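Local coordinates for protein putative ATPase, AAA family (Prochlorococcus marinus subsp. pastoris str. CCMP1986, PDB 3CTD) that probably acts as a DNA-dependent ATPase of the RarA/MGS1/WRNIP1 subfamily in the response to stalled replication, this fragment being its C-terminal part, at residues 49-54 and 120-125. The protein carries 1 engineered substitution. Numbering follows the deposited sequence.
Sequences SDPDAT and LAISPK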
ATOM      1  N   SER B  49      21.514   7.793  -6.520  1.00 33.65           N
ATOM      2  CA  SER B  49      21.361   6.332  -6.525  1.00 33.71           C
ATOM      3  C   SER B  49      22.565   5.669  -5.858  1.00 33.06           C
ATOM      4  O   SER B  49      23.023   4.595  -6.257  1.00 31.13           O
ATOM      5  CB  SER B  49      21.107   5.764  -7.936  1.00 29.39           C
ATOM      6  OG  SER B  49      19.971   6.386  -8.532  1.00 32.56           O
ATOM      7  N   ASP B  50      23.076   6.313  -4.824  1.00 36.33           N
ATOM      8  CA  ASP B  50      24.196   5.721  -4.082  1.00 39.05           C
ATOM      9  C   ASP B  50      23.761   5.250  -2.685  1.00 33.10           C
ATOM     10  O   ASP B  50      23.720   6.050  -1.752  1.00 35.02           O
ATOM     11  CB  ASP B  50      25.346   6.728  -3.989  1.00 40.95           C
ATOM     12  CG  ASP B  50      26.651   6.110  -3.468  1.00 45.81           C
ATOM     13  OD1 ASP B  50      26.637   5.051  -2.810  1.00 45.06           O
ATOM     14  OD2 ASP B  50      27.705   6.721  -3.702  1.00 49.64           O
ATOM     15  N   PRO B  51      23.428   3.953  -2.546  1.00 32.89           N
ATOM     16  CA  PRO B  51      22.996   3.344  -1.283  1.00 28.29           C
ATOM     17  C   PRO B  51      24.062   3.414  -0.212  1.00 31.94           C
ATOM     18  O   PRO B  51      23.762   3.721   0.957  1.00 32.71           O
ATOM     19  CB  PRO B  51      22.735   1.886  -1.656  1.00 32.73           C
ATOM     20  CG  PRO B  51      23.401   1.678  -3.019  1.00 31.00           C
ATOM     21  CD  PRO B  51      23.348   3.015  -3.679  1.00 29.65           C
ATOM     22  N   ASP B  52      25.315   3.160  -0.580  1.00 33.97           N
ATOM     23  CA  ASP B  52      26.380   3.293   0.424  1.00 35.13           C
ATOM     24  C   ASP B  52      26.484   4.674   1.005  1.00 35.78           C
ATOM     25  O   ASP B  52      26.475   4.827   2.229  1.00 36.97           O
ATOM     26  CB  ASP B  52      27.707   2.919  -0.170  1.00 40.01           C
ATOM     27  CG  ASP B  52      27.695   1.510  -0.658  1.00 42.03           C
ATOM     28  OD1 ASP B  52      27.447   0.628   0.170  1.00 42.04           O
ATOM     29  OD2 ASP B  52      27.877   1.286  -1.861  1.00 46.35           O
ATOM     30  N   ALA B  53      26.612   5.695   0.157  1.00 32.54           N
ATOM     31  CA  ALA B  53      26.715   7.046   0.714  1.00 31.10           C
ATOM     32  C   ALA B  53      25.445   7.424   1.462  1.00 31.65           C
ATOM     33  O   ALA B  53      25.501   8.106   2.512  1.00 33.87           O
ATOM     34  CB  ALA B  53      27.006   8.037  -0.355  1.00 32.59           C
ATOM     35  N   THR B  54      24.304   6.986   0.917  1.00 30.13           N
ATOM     36  CA  THR B  54      23.023   7.163   1.577  1.00 30.49           C
ATOM     37  C   THR B  54      23.148   6.664   2.998  1.00 30.32           C
ATOM     38  O   THR B  54      22.819   7.390   3.934  1.00 32.10           O
ATOM     39  CB  THR B  54      21.846   6.478   0.813  1.00 29.34           C
ATOM     40  OG1 THR B  54      21.589   7.221  -0.369  1.00 29.86           O
ATOM     41  CG2 THR B  54      20.555   6.466   1.600  1.00 23.11           C
ATOM     42  N   LEU B 120      14.632   4.374  -1.671  1.00 27.24           N
ATOM     43  CA  LEU B 120      14.716   5.523  -2.566  1.00 26.12           C
ATOM     44  C   LEU B 120      16.048   5.536  -3.315  1.00 30.57           C
ATOM     45  O   LEU B 120      16.058   5.761  -4.513  1.00 35.56           O
ATOM     46  CB  LEU B 120      14.500   6.826  -1.805  1.00 25.30           C
ATOM     47  CG  LEU B 120      13.117   6.947  -1.176  1.00 28.06           C
ATOM     48  CD1 LEU B 120      12.911   8.315  -0.513  1.00 23.74           C
ATOM     49  CD2 LEU B 120      12.049   6.673  -2.242  1.00 25.04           C
ATOM     50  N   ALA B 121      17.168   5.260  -2.636  1.00 29.41           N
ATOM     51  CA  ALA B 121      18.471   5.254  -3.307  1.00 27.03           C
ATOM     52  C   ALA B 121      18.511   4.323  -4.529  1.00 32.37           C
ATOM     53  O   ALA B 121      19.110   4.657  -5.545  1.00 32.65           O
ATOM     54  CB  ALA B 121      19.541   4.865  -2.335  1.00 30.43           C
ATOM     55  N   ILE B 122      17.886   3.145  -4.427  1.00 30.67           N
ATOM     56  CA  ILE B 122      17.925   2.202  -5.518  1.00 27.84           C
ATOM     57  C   ILE B 122      16.718   2.245  -6.447  1.00 30.98           C
ATOM     58  O   ILE B 122      16.654   1.439  -7.373  1.00 33.34           O
ATOM     59  CB  ILE B 122      18.181   0.741  -5.021  1.00 30.34           C
ATOM     60  CG1 ILE B 122      16.996   0.162  -4.221  1.00 26.67           C
ATOM     61  CG2 ILE B 122      19.418   0.704  -4.142  1.00 27.36           C
ATOM     62  CD1 ILE B 122      17.280  -1.245  -3.688  1.00 22.47           C
ATOM     63  N   SER B 123      15.760   3.158  -6.235  1.00 30.09           N
ATOM     64  CA  SER B 123      14.609   3.212  -7.146  1.00 27.54           C
ATOM     65  C   SER B 123      15.000   3.929  -8.405  1.00 32.16           C
ATOM     66  O   SER B 123      15.907   4.797  -8.351  1.00 28.75           O
ATOM     67  CB  SER B 123      13.441   3.965  -6.514  1.00 29.86           C
ATOM     68  OG  SER B 123      12.988   3.285  -5.370  1.00 35.41           O
ATOM     69  N   PRO B 124      14.305   3.626  -9.545  1.00 34.43           N
ATOM     70  CA  PRO B 124      14.499   4.514 -10.716  1.00 33.10           C
ATOM     71  C   PRO B 124      14.100   5.937 -10.330  1.00 32.04           C
ATOM     72  O   PRO B 124      13.238   6.111  -9.505  1.00 33.49           O
ATOM     73  CB  PRO B 124      13.547   3.936 -11.814  1.00 30.12           C
ATOM     74  CG  PRO B 124      12.553   3.081 -11.105  1.00 34.19           C
ATOM     75  CD  PRO B 124      13.320   2.558  -9.826  1.00 33.95           C
ATOM     76  N   LYS B 125      14.719   6.940 -10.936  1.00 37.40           N
ATOM     77  CA  LYS B 125      14.462   8.333 -10.609  1.00 37.30           C
ATOM     78  C   LYS B 125      13.656   9.085 -11.684  1.00 40.72           C
ATOM     79  O   LYS B 125      13.757   8.761 -12.879  1.00 44.68           O
ATOM     80  CB  LYS B 125      15.809   9.025 -10.360  1.00 35.11           C
ATOM     81  CG  LYS B 125      16.734   8.246  -9.383  1.00 35.76           C
ATOM     82  CD  LYS B 125      16.224   8.274  -7.884  1.00 32.24           C
ATOM     83  CE  LYS B 125      17.282   7.757  -6.893  1.00 30.98           C
ATOM     84  NZ  LYS B 125      17.563   6.264  -7.036  1.00 28.55           N
TER
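Lys125 reaches back over the C-terminal end of helix 110-121 to give its NZ to Ser49 OG at 2.8 Å, the ammonium sitting over the carbonyls of that end. Bends at chi2 (-71°) and chi4 (-68°) fold its chain so that the same ammonium also meets three carbonyls: Leu120 O and Ser123 O lie with NZ in their carbonyl planes, whereas Ala121 O is approached from above its plane, at 2.7 Å. The positive charge is likely to be stabilised by the carbonyl dipoles here. An alanine in place of Lys125 would probably take the shared donor from Ser49 OG and from the carbonyls of Ala121 and Ser123, leaving Leu120 O with Ser123 N. Ser49, where the chain leaves helix 36-47 in a Schellman motif, also sets its CA 3.0 Å from Ala121 O in a CH...O contact. Alongside, the methyl of Ala121 points at the first turn of helix 51-63, 3.9 Å from Pro51 CA and 3.7 Å from Thr54 OG1, which is itself hydrogen-bonded to Asp50 O. Asp50 N-caps that turn through Ala53 N. The contact thus joins the turn between helices 36-47 and 51-63 to the end of helix 110-121; Ile83 of helix 68-83 touches Lys125, and Trp184 of the second subunit packs on Pro51.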